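Side-chain contacts in cellulose-binding protein (Saccharophagus degradans, PDB 2YHG), which probably binds polysaccharide and may hydrolyse O- or N-glycosyl bonds, this chain being its C-terminal part with a nucleoside hydrolase-like domain: residues I62-G67 / S74-V79; I109-Q114 / S131-A136; A232-P235 / A240-G243; L47-V52 / A247-A252; G120-G125 / A160-Q165. All coordinates share one frame; numbering follows the deposited sequence.

Contact 1. Residues I62-G67 / S74-V79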
# COMPACT_ATOMS: atom_id res chain seq x y z
N ILE A 62 10.42 9.23 4.01
CA ILE A 62 10.48 8.35 5.16
C ILE A 62 10.65 9.24 6.37
O ILE A 62 11.73 9.77 6.61
CB ILE A 62 11.63 7.32 5.07
CG1 ILE A 62 11.62 6.53 3.76
CG2 ILE A 62 11.60 6.41 6.31
CD1 ILE A 62 12.90 5.79 3.48
N ILE A 63 9.55 9.48 7.08
CA ILE A 63 9.49 10.55 8.06
C ILE A 63 9.36 9.97 9.46
O ILE A 63 8.40 9.27 9.74
CB ILE A 63 8.28 11.47 7.75
CG1 ILE A 63 8.48 12.19 6.42
CG2 ILE A 63 8.07 12.47 8.89
CD1 ILE A 63 7.25 12.88 5.87
N THR A 64 10.32 10.27 10.33
CA THR A 64 10.29 9.80 11.70
C THR A 64 9.50 10.78 12.56
O THR A 64 9.77 11.98 12.58
CB THR A 64 11.74 9.68 12.23
OG1 THR A 64 12.41 8.61 11.56
CG2 THR A 64 11.76 9.40 13.73
N THR A 65 8.52 10.26 13.30
CA THR A 65 7.58 11.09 14.05
C THR A 65 7.04 10.29 15.25
O THR A 65 7.69 9.38 15.76
CB THR A 65 6.50 11.64 13.10
OG1 THR A 65 5.68 12.62 13.74
CG2 THR A 65 5.67 10.59 12.48
N THR A 66 5.87 10.71 15.73
CA THR A 66 5.30 10.27 16.99
C THR A 66 3.98 9.56 16.77
O THR A 66 3.42 9.49 15.68
CB THR A 66 5.07 11.51 17.87
OG1 THR A 66 4.17 12.34 17.14
CG2 THR A 66 6.38 12.23 18.22
N GLY A 67 3.46 9.05 17.88
CA GLY A 67 2.07 8.61 17.99
C GLY A 67 1.78 8.34 19.45
O GLY A 67 2.62 8.61 20.30
N SER A 74 13.34 12.36 18.56
CA SER A 74 14.41 13.35 18.43
C SER A 74 15.35 13.17 17.26
O SER A 74 16.06 14.12 16.96
CB SER A 74 15.22 13.44 19.69
OG SER A 74 15.84 12.24 19.99
N ASN A 75 15.44 12.01 16.65
CA ASN A 75 16.40 11.81 15.57
C ASN A 75 15.93 10.65 14.70
O ASN A 75 14.91 10.01 15.01
CB ASN A 75 17.80 11.55 16.15
CG ASN A 75 17.83 10.32 17.02
OD1 ASN A 75 17.56 9.23 16.53
ND2 ASN A 75 18.04 10.50 18.32
N THR A 76 16.62 10.43 13.59
CA THR A 76 16.27 9.41 12.64
C THR A 76 17.15 8.15 12.73
O THR A 76 17.32 7.43 11.75
CB THR A 76 16.28 9.93 11.17
OG1 THR A 76 17.60 10.35 10.82
CG2 THR A 76 15.34 11.07 10.98
N ALA A 77 17.73 7.85 13.91
CA ALA A 77 18.74 6.80 13.96
C ALA A 77 18.21 5.42 13.57
O ALA A 77 18.95 4.64 12.99
CB ALA A 77 19.42 6.75 15.32
N TYR A 78 16.95 5.08 13.88
CA TYR A 78 16.42 3.79 13.41
C TYR A 78 16.45 3.69 11.88
O TYR A 78 16.90 2.72 11.30
CB TYR A 78 14.98 3.56 13.86
CG TYR A 78 14.82 3.10 15.28
CD1 TYR A 78 14.96 1.78 15.61
CD2 TYR A 78 14.50 4.01 16.29
CE1 TYR A 78 14.78 1.36 16.97
CE2 TYR A 78 14.34 3.62 17.60
CZ TYR A 78 14.47 2.32 17.93
OH TYR A 78 14.29 1.95 19.25
N VAL A 79 15.94 4.73 11.23
CA VAL A 79 15.91 4.75 9.78
C VAL A 79 17.34 4.80 9.22
O VAL A 79 17.64 4.11 8.24
CB VAL A 79 15.04 5.88 9.24
CG1 VAL A 79 15.18 6.02 7.72
CG2 VAL A 79 13.58 5.65 9.64
O HOH W 1 14.16 6.72 12.77
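Thr64 and Val79 are joined through one water, which lies 2.8 Å from Thr64 OG1. The same water accepts from Val79 N at 3.1 Å, serving an N-H in the first turn of helix 77-93. The N-cap residue Thr76 leaves that N-H to the water: its own OG1 bonds to Asp80 OD1, and its methyl is turned to the strand, where Thr76 CG2 lies 3.9 Å from Thr64 OG1. Thr64 OG1 also passes close to Val79 CG2, while the methyl Thr64 CG2, set opposite the backbone N by a chi1 of -69°, rests 3.5 Å from Asn75 O. This is the strand-to-helix turn of a beta-alpha unit in the parallel sheet of the nucleoside hydrolase-like domain: strand 58-64 ends, a loop follows, and helix 77-93 starts its return. Asn75 forms an Asx turn just before the helix, its OD1 accepting from Ala77 N (162°). Deeper in, Ile62 CG2 lies 3.9 Å from Val79 CG1 and equally near Val79 CG2. Val79 also packs on Asn110 of the next strand, and the side chain of Thr64 lies about 7 Å from that of the calcium ligand Asp36.

Contact 2. Residues I109-Q114 / S131-A136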
# COMPACT_ATOMS: atom_id res chain seq x y z
N ILE A 109 15.47 11.79 1.61
CA ILE A 109 14.06 11.82 2.01
C ILE A 109 13.83 11.19 3.40
O ILE A 109 12.68 11.02 3.81
CB ILE A 109 13.14 11.20 0.95
CG1 ILE A 109 13.46 9.72 0.71
CG2 ILE A 109 13.22 12.00 -0.34
CD1 ILE A 109 12.35 8.93 0.02
N ASN A 110 14.92 10.95 4.12
CA ASN A 110 14.93 10.46 5.49
C ASN A 110 15.00 11.67 6.40
O ASN A 110 16.09 12.22 6.63
CB ASN A 110 16.15 9.55 5.64
CG ASN A 110 16.47 9.19 7.07
OD1 ASN A 110 15.64 9.38 7.98
ND2 ASN A 110 17.68 8.69 7.30
N VAL A 111 13.86 12.08 6.95
CA VAL A 111 13.76 13.34 7.66
C VAL A 111 12.87 13.20 8.90
O VAL A 111 12.07 12.26 8.98
CB VAL A 111 13.25 14.50 6.76
CG1 VAL A 111 14.16 14.68 5.52
CG2 VAL A 111 11.79 14.31 6.34
N MET A 112 12.98 14.18 9.79
CA MET A 112 12.12 14.28 10.94
C MET A 112 10.80 14.93 10.61
O MET A 112 10.76 15.97 9.95
CB MET A 112 12.80 15.08 12.03
CG MET A 112 14.03 14.43 12.62
SD MET A 112 13.76 12.88 13.47
CE MET A 112 12.74 13.38 14.84
N GLY A 113 9.73 14.39 11.15
CA GLY A 113 8.41 15.00 11.19
C GLY A 113 8.16 15.66 12.52
O GLY A 113 9.07 16.15 13.18
N GLN A 114 6.90 15.65 12.95
CA GLN A 114 6.58 16.29 14.24
C GLN A 114 7.28 15.50 15.35
O GLN A 114 7.25 14.26 15.37
CB GLN A 114 5.09 16.34 14.52
CG GLN A 114 4.24 16.93 13.40
CD GLN A 114 4.81 18.22 12.84
OE1 GLN A 114 5.36 18.23 11.75
NE2 GLN A 114 4.68 19.30 13.57
N SER A 131 6.78 17.75 7.41
CA SER A 131 5.56 18.39 7.00
C SER A 131 5.80 19.19 5.73
O SER A 131 4.99 19.18 4.83
CB SER A 131 4.94 19.23 8.14
OG SER A 131 5.74 20.32 8.53
N ASN A 132 6.92 19.89 5.68
CA ASN A 132 7.24 20.64 4.47
C ASN A 132 7.46 19.69 3.29
O ASN A 132 7.11 20.06 2.16
CB ASN A 132 8.48 21.51 4.68
CG ASN A 132 8.22 22.73 5.52
OD1 ASN A 132 7.07 23.15 5.69
ND2 ASN A 132 9.28 23.31 6.05
N LEU A 133 8.04 18.52 3.51
CA LEU A 133 8.24 17.55 2.45
C LEU A 133 6.90 17.12 1.86
O LEU A 133 6.74 17.01 0.64
CB LEU A 133 9.05 16.35 3.00
CG LEU A 133 9.36 15.19 2.05
CD1 LEU A 133 10.44 14.33 2.65
CD2 LEU A 133 8.13 14.28 1.80
N ILE A 134 5.90 16.88 2.71
CA ILE A 134 4.60 16.53 2.25
C ILE A 134 4.01 17.64 1.40
O ILE A 134 3.42 17.39 0.34
CB ILE A 134 3.68 16.12 3.43
CG1 ILE A 134 4.17 14.85 4.07
CG2 ILE A 134 2.24 16.00 2.98
CD1 ILE A 134 3.55 14.55 5.42
N ILE A 135 4.07 18.88 1.88
CA ILE A 135 3.56 20.00 1.09
C ILE A 135 4.20 20.02 -0.31
O ILE A 135 3.51 20.16 -1.33
CB ILE A 135 3.77 21.35 1.79
CG1 ILE A 135 2.98 21.39 3.11
CG2 ILE A 135 3.36 22.51 0.89
CD1 ILE A 135 3.23 22.62 3.94
N ALA A 136 5.52 19.89 -0.34
CA ALA A 136 6.22 19.97 -1.62
C ALA A 136 5.81 18.85 -2.55
O ALA A 136 5.67 19.05 -3.77
CB ALA A 136 7.72 19.97 -1.40
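Leu133 meets the edge strand with one methyl. From CB the chain runs straight, CG trans to the backbone N (chi1 179°); CB and CG form a stalk that carries the branch across without themselves coming within 4.2 Å of 109-114. The tip does the touching: Leu133 CD1 lies 3.9 Å from Val111 CG2, the two side chains crossing at a slant, and 4.2 Å from Ile109 O. Ile109 adds a looser approach, its CB 4.5 Å from Leu133 CD1.

At the far end, Gln114 and Ser131 meet without bonding each other, Gln114 OE1 being 3.8 Å from Ser131 CB. A bend at chi2 (-46°) turns the amide of Gln114 to Ser131, and three bonds fix its rotation: OE1 with Ser128 OG, and NE2 with the carbonyls of Asp121 and Lys126. Ser131 OG is bonded to Ser128 N, so both polar ends converge on the residue just before helix 129-139.

Strand 110-112 is an outermost strand of the parallel sheet and pairs with 58-64. Helix 129-139 packs on the face to which Val111 points, where Ile134 reaches Ile63; Asn110 points away and touches Val79 and Leu83 of helix 77-93. Helix 155-167 flanks 129-139, with Gln159 touching Ser131 and Gln114.

Contact 3. Residues A232-P235 / A240-G243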
# COMPACT_ATOMS: atom_id res chain seq x y z
N ALA A 232 19.46 -8.56 8.91
CA ALA A 232 20.05 -8.32 10.21
C ALA A 232 19.42 -7.09 10.90
O ALA A 232 19.59 -6.91 12.11
CB ALA A 232 21.55 -8.16 10.07
N VAL A 233 18.75 -6.21 10.16
CA VAL A 233 18.05 -5.08 10.77
C VAL A 233 16.52 -5.28 10.79
O VAL A 233 15.78 -4.34 11.09
CB VAL A 233 18.43 -3.73 10.10
CG1 VAL A 233 19.91 -3.44 10.28
CG2 VAL A 233 18.04 -3.70 8.65
N TYR A 234 16.06 -6.50 10.52
CA TYR A 234 14.65 -6.87 10.65
C TYR A 234 14.49 -7.51 12.02
O TYR A 234 14.92 -8.64 12.22
CB TYR A 234 14.26 -7.84 9.53
CG TYR A 234 12.78 -8.15 9.48
CD1 TYR A 234 12.21 -9.01 10.38
CD2 TYR A 234 11.94 -7.59 8.51
CE1 TYR A 234 10.85 -9.28 10.39
CE2 TYR A 234 10.56 -7.87 8.50
CZ TYR A 234 10.03 -8.70 9.43
OH TYR A 234 8.70 -8.97 9.51
N PRO A 235 13.90 -6.82 13.00
CA PRO A 235 13.89 -7.37 14.36
C PRO A 235 12.78 -8.40 14.54
O PRO A 235 11.83 -8.44 13.75
CB PRO A 235 13.60 -6.14 15.21
CG PRO A 235 12.74 -5.28 14.30
CD PRO A 235 13.36 -5.45 12.95
N ALA A 240 2.81 -7.75 17.50
CA ALA A 240 2.41 -8.21 16.17
C ALA A 240 3.52 -7.93 15.18
O ALA A 240 4.25 -6.92 15.30
CB ALA A 240 1.13 -7.51 15.70
N THR A 241 3.62 -8.76 14.16
CA THR A 241 4.55 -8.54 13.07
C THR A 241 3.94 -7.52 12.09
O THR A 241 2.80 -7.68 11.66
CB THR A 241 4.87 -9.84 12.37
OG1 THR A 241 5.70 -10.58 13.26
CG2 THR A 241 5.58 -9.68 11.07
N GLU A 242 4.69 -6.47 11.78
CA GLU A 242 4.38 -5.59 10.64
C GLU A 242 2.90 -5.14 10.65
O GLU A 242 2.24 -5.10 9.61
CB GLU A 242 4.72 -6.26 9.31
CG GLU A 242 6.21 -6.38 9.12
CD GLU A 242 6.58 -6.83 7.75
OE1 GLU A 242 6.17 -6.14 6.77
OE2 GLU A 242 7.23 -7.90 7.59
N GLY A 243 2.41 -4.62 11.77
CA GLY A 243 1.06 -4.10 11.80
C GLY A 243 0.82 -2.95 10.83
O GLY A 243 -0.32 -2.76 10.40
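The ring of Tyr234 and the carboxylate of Glu242 meet with their planes 73° apart, and neither lies over the other. Glu242 OE2 sits at the ring's edge, in its plane, 3.4 Å from Tyr234 CZ; segment 240-243 puts nothing on either ring face. The phenol donates to this oxygen in a short hydrogen bond, Tyr234 OH to Glu242 OE2 2.6 Å. The hydroxyl meets OE2 on the anti side of the carboxylate, 16° out of its plane. Two carbons close in on the hydroxyl as well: Thr241 CG2 lies 3.6 Å from Tyr234 OH, and Glu242 CG is equally near. The chi1 of Tyr234 (-173°) extends the ring so that its hydroxyl reaches Glu242 although the two backbones stay well apart.

Both segments belong to the irregular connection between helices 228-232 and 246-249, and the bond ties its two ends together just before Asp244, a calcium ligand. Aspartate-bound calcium is characteristic of nucleoside hydrolases, to which this domain is related. Glu242 has left-handed backbone angles, and its N-H is received by Gln45 OE1, while Gln45 NE2 bonds to Pro235 O, so one side chain of helix 42-52 joins both arms. The second carboxylate oxygen, Glu242 OE1, is taken by Arg49 NE in a salt bridge and by Thr245 OG1. Leu220 and Ile224 of helix 217-225 pack against Tyr234, and Tyr234 O accepts from NE2 of Gln225, a magnesium ligand.

Contact 4. Residues L47-V52 / A247-A252; sequences LVRQLV and AFLHMA
Gln50 and Phe248 form a CH-pi contact: Gln50 CB stands 3.7 Å from the centroid of the Phe248 ring and only 11° off the ring normal, over the middle of one face. The helix backbone is close too, with Gln50 N 3.5 Å from Phe248 CZ. Phe248 reaches in with CG between its backbone N and carbonyl carbon (chi1 57°), the crowded position, which directs the ring at helix 42-52.

The amide of Gln50 then runs back along Phe248, its plane inclined 33° to the ring, and brings Gln50 OE1 to 3.2 Å from Phe248 CB. That is a close polar-to-carbon approach; the hydrogen-bond partner of this oxygen is His33 NE2, from strand 30-35.

Apolar packing comes from the aliphatic part of Arg49, which crosses the phenyl group at about a right angle. Arg49 CD lies 3.9 Å from Phe248 CE2, and the same CD is 4.3 Å from Leu249 CD2. The arginine chain bends at chi3, about CG-CD, and its NE goes on to Glu242.

Short helix 246-249, which runs into a type I turn from Leu249 to Ala252, is thereby seated against helix 42-52, close to the calcium ligands Trp151 and Asp244. Two buried polar residues therefore do double duty: their carbons pack the phenyl ring, while Glu242 and His33 satisfy polar atoms at their ends. Those outside partners are likely to hold the arginine and the amide in the poses that keep their carbons on the ring.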
# COMPACT_ATOMS: atom_id res chain seq x y z
N LEU A 47 9.60 -1.21 7.40
CA LEU A 47 10.47 -0.46 6.52
C LEU A 47 11.37 -1.39 5.71
O LEU A 47 11.59 -1.13 4.53
CB LEU A 47 11.26 0.58 7.29
CG LEU A 47 12.15 1.46 6.40
CD1 LEU A 47 11.36 2.18 5.32
CD2 LEU A 47 12.94 2.45 7.27
N VAL A 48 11.87 -2.46 6.31
CA VAL A 48 12.68 -3.41 5.55
C VAL A 48 11.89 -3.98 4.38
O VAL A 48 12.39 -4.02 3.25
CB VAL A 48 13.23 -4.51 6.47
CG1 VAL A 48 13.85 -5.65 5.62
CG2 VAL A 48 14.27 -3.93 7.45
N ARG A 49 10.66 -4.42 4.63
CA ARG A 49 9.85 -4.94 3.53
C ARG A 49 9.60 -3.88 2.47
O ARG A 49 9.75 -4.13 1.26
CB ARG A 49 8.52 -5.52 4.01
CG ARG A 49 7.77 -6.20 2.87
CD ARG A 49 6.33 -6.50 3.15
NE ARG A 49 6.15 -7.36 4.33
CZ ARG A 49 5.85 -8.65 4.33
NH1 ARG A 49 5.54 -9.30 3.23
NH2 ARG A 49 5.81 -9.28 5.49
N GLN A 50 9.26 -2.66 2.89
CA GLN A 50 9.02 -1.60 1.91
C GLN A 50 10.28 -1.40 1.06
O GLN A 50 10.17 -1.18 -0.17
CB GLN A 50 8.60 -0.31 2.59
CG GLN A 50 8.56 0.93 1.70
CD GLN A 50 7.49 0.91 0.62
OE1 GLN A 50 6.45 1.56 0.78
NE2 GLN A 50 7.73 0.21 -0.47
N LEU A 51 11.44 -1.42 1.66
CA LEU A 51 12.66 -1.17 0.89
C LEU A 51 12.93 -2.23 -0.16
O LEU A 51 13.32 -1.88 -1.28
CB LEU A 51 13.84 -0.95 1.81
CG LEU A 51 13.77 0.35 2.62
CD1 LEU A 51 14.90 0.34 3.64
CD2 LEU A 51 13.85 1.55 1.75
N VAL A 52 12.73 -3.50 0.15
CA VAL A 52 12.97 -4.54 -0.87
C VAL A 52 11.85 -4.61 -1.89
O VAL A 52 12.00 -5.27 -2.92
CB VAL A 52 13.30 -5.92 -0.26
CG1 VAL A 52 14.54 -5.84 0.62
CG2 VAL A 52 12.11 -6.55 0.46
N ALA A 247 -0.30 -0.38 5.02
CA ALA A 247 -0.23 1.00 4.56
C ALA A 247 0.67 1.20 3.34
O ALA A 247 0.58 2.26 2.70
CB ALA A 247 0.19 1.91 5.69
N PHE A 248 1.52 0.25 2.99
CA PHE A 248 2.10 0.25 1.65
C PHE A 248 1.67 -0.92 0.80
O PHE A 248 1.69 -0.78 -0.43
CB PHE A 248 3.64 0.40 1.61
CG PHE A 248 4.38 -0.63 2.38
CD1 PHE A 248 4.63 -0.46 3.73
CD2 PHE A 248 4.93 -1.75 1.75
CE1 PHE A 248 5.36 -1.39 4.45
CE2 PHE A 248 5.61 -2.71 2.48
CZ PHE A 248 5.85 -2.50 3.83
N LEU A 249 1.22 -2.03 1.35
CA LEU A 249 0.74 -3.10 0.48
C LEU A 249 -0.48 -2.63 -0.31
O LEU A 249 -0.72 -3.14 -1.42
CB LEU A 249 0.39 -4.37 1.26
CG LEU A 249 1.54 -5.01 2.02
CD1 LEU A 249 1.05 -6.36 2.58
CD2 LEU A 249 2.77 -5.19 1.14
N HIS A 250 -1.24 -1.67 0.20
CA HIS A 250 -2.39 -1.11 -0.52
C HIS A 250 -1.98 -0.64 -1.92
O HIS A 250 -2.80 -0.74 -2.85
CB HIS A 250 -2.93 0.04 0.33
CG HIS A 250 -4.21 0.60 -0.18
ND1 HIS A 250 -5.30 -0.19 -0.45
CD2 HIS A 250 -4.56 1.89 -0.43
CE1 HIS A 250 -6.25 0.60 -0.89
NE2 HIS A 250 -5.85 1.87 -0.88
N MET A 251 -0.77 -0.11 -2.06
CA MET A 251 -0.27 0.48 -3.27
C MET A 251 0.75 -0.39 -4.01
O MET A 251 1.42 0.09 -4.92
CB MET A 251 0.32 1.87 -3.02
CG MET A 251 -0.53 2.77 -2.12
SD MET A 251 0.01 2.54 -0.39
CE MET A 251 -0.97 3.72 0.49
N ALA A 252 0.87 -1.66 -3.65
CA ALA A 252 1.91 -2.52 -4.17
C ALA A 252 1.65 -3.01 -5.58
O ALA A 252 2.60 -3.51 -6.21
CB ALA A 252 2.09 -3.71 -3.25

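Contact 5. Residues G120-G125 / A160-Q165. With EDO (1,2-ethanediol), chain J.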
# COMPACT_ATOMS: atom_id res chain seq x y z
N GLY A 120 -1.40 18.57 19.56
CA GLY A 120 -0.58 19.39 20.44
C GLY A 120 0.77 19.76 19.86
O GLY A 120 1.43 20.63 20.41
N ASP A 121 1.16 19.16 18.74
CA ASP A 121 2.33 19.59 18.01
C ASP A 121 2.01 20.04 16.61
O ASP A 121 2.85 19.89 15.70
CB ASP A 121 3.43 18.54 18.06
CG ASP A 121 4.78 19.11 17.77
OD1 ASP A 121 5.03 20.28 18.13
OD2 ASP A 121 5.62 18.37 17.23
N VAL A 122 0.83 20.62 16.43
CA VAL A 122 0.41 21.20 15.16
C VAL A 122 0.11 22.67 15.40
O VAL A 122 -0.55 23.02 16.41
CB VAL A 122 -0.80 20.45 14.57
CG1 VAL A 122 -1.37 21.18 13.40
CG2 VAL A 122 -0.40 19.04 14.22
N GLY A 123 0.52 23.52 14.46
CA GLY A 123 0.18 24.92 14.50
C GLY A 123 1.36 25.83 14.27
O GLY A 123 2.37 25.46 13.63
N SER A 124 1.22 27.06 14.76
CA SER A 124 2.14 28.12 14.48
C SER A 124 3.53 27.74 14.97
O SER A 124 3.72 27.37 16.12
CB SER A 124 1.64 29.39 15.15
OG SER A 124 2.44 30.48 14.79
N GLY A 125 4.52 27.91 14.09
CA GLY A 125 5.90 27.65 14.45
C GLY A 125 6.29 26.19 14.53
O GLY A 125 7.43 25.89 14.93
N ALA A 160 1.17 19.71 7.73
CA ALA A 160 1.24 20.11 6.31
C ALA A 160 -0.08 20.76 5.90
O ALA A 160 -0.11 21.85 5.31
CB ALA A 160 1.53 18.90 5.46
N VAL A 161 -1.19 20.07 6.14
CA VAL A 161 -2.50 20.59 5.75
C VAL A 161 -2.84 21.88 6.51
O VAL A 161 -3.34 22.83 5.91
CB VAL A 161 -3.59 19.49 5.95
CG1 VAL A 161 -4.99 20.09 5.77
CG2 VAL A 161 -3.36 18.32 5.05
N TRP A 162 -2.53 21.93 7.80
CA TRP A 162 -2.77 23.11 8.59
C TRP A 162 -2.03 24.31 8.00
O TRP A 162 -2.60 25.41 7.89
CB TRP A 162 -2.37 22.89 10.06
CG TRP A 162 -2.65 24.06 10.91
CD1 TRP A 162 -3.83 24.35 11.54
CD2 TRP A 162 -1.79 25.16 11.16
NE1 TRP A 162 -3.75 25.56 12.15
CE2 TRP A 162 -2.50 26.08 11.94
CE3 TRP A 162 -0.48 25.45 10.79
CZ2 TRP A 162 -1.97 27.30 12.34
CZ3 TRP A 162 0.04 26.68 11.18
CH2 TRP A 162 -0.72 27.59 11.91
N LYS A 163 -0.78 24.11 7.63
CA LYS A 163 -0.01 25.21 7.09
C LYS A 163 -0.61 25.69 5.76
O LYS A 163 -0.72 26.90 5.52
CB LYS A 163 1.46 24.80 6.89
CG LYS A 163 2.29 25.89 6.17
CD LYS A 163 3.73 25.48 6.08
CE LYS A 163 4.59 26.54 5.46
NZ LYS A 163 6.01 26.09 5.46
N VAL A 164 -1.00 24.77 4.89
CA VAL A 164 -1.64 25.15 3.63
C VAL A 164 -2.95 25.91 3.90
O VAL A 164 -3.19 26.99 3.31
CB VAL A 164 -1.87 23.89 2.76
CG1 VAL A 164 -2.74 24.19 1.56
CG2 VAL A 164 -0.55 23.32 2.33
N GLN A 165 -3.78 25.40 4.80
CA GLN A 165 -5.01 26.09 5.15
C GLN A 165 -4.74 27.49 5.69
O GLN A 165 -5.49 28.42 5.43
CB GLN A 165 -5.77 25.26 6.15
CG GLN A 165 -7.06 25.90 6.64
CD GLN A 165 -7.71 25.06 7.71
OE1 GLN A 165 -7.07 24.68 8.68
NE2 GLN A 165 -8.95 24.72 7.50
C1 EDO J . 7.86 20.13 15.39
O1 EDO J . 7.98 19.15 16.40
C2 EDO J . 8.98 19.99 14.40
O2 EDO J . 10.22 20.12 15.08
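Two extended torsions bring Trp162 and the 120-125 loop together: chi1 of Trp162 (-178°) sends the indole outward from the helix, and chi1 of Val122 (171°) lays its CG1 methyl beside the root of the indole. Val122 CG1 lies 3.9 Å from Trp162 CB, the side chains running past each other in opposite directions. Farther along, Gly123 lies over one face of the indole. Gly123 CA is 3.6 Å from the centroid of the six-membered ring of Trp162 and 3° off the normal, a CH-pi contact well centred on the benzene half. Gly123 C is 3.5 Å from Trp162 CZ3, and Ser124 N approaches Trp162 CH2 obliquely at 3.5 Å. Gly123 has backbone angles (phi 132°) that only glycine takes easily. Its N-H is held by Gln159 OE1, about one turn before Trp162 in the same helix.

At the other end of the loop Asp121 OD2 accepts from Gly116 N and from O1 of a 1,2-ethanediol, 2.6 Å away, probably a crystallisation additive, which Arg115 N also binds. Away from the metal sites, this is partly exposed packing in the nucleoside hydrolase-like domain: the loop that follows 110-112, an edge strand of the parallel alpha/beta sheet, and leads to helix 129-139 is packed on helix 155-167.

How the contacts relate
Contact 4 lies deepest, its centre about 6 Å from that of the chain, and contact 5 farthest out, at about 26 Å; contacts 1 to 4 are mainly buried, contact 5 only partly. Contacts 1 and 2 hold neighbouring strands of the parallel sheet, 58-64 and 110-112, probably hydrogen-bonded to each other through Thr64 O and Gly113 N. A salt bridge joins contacts 3 and 4 near the calcium site, and contact 4 packs on contact 1. Chemistry varies with place: contact 3 alone has a direct hydrogen bond between its segments, contact 1 uses a water, contact 2 joins leucine and valine methyls with an amide held by outside partners, and contacts 4 and 5 rest on CH-pi packing.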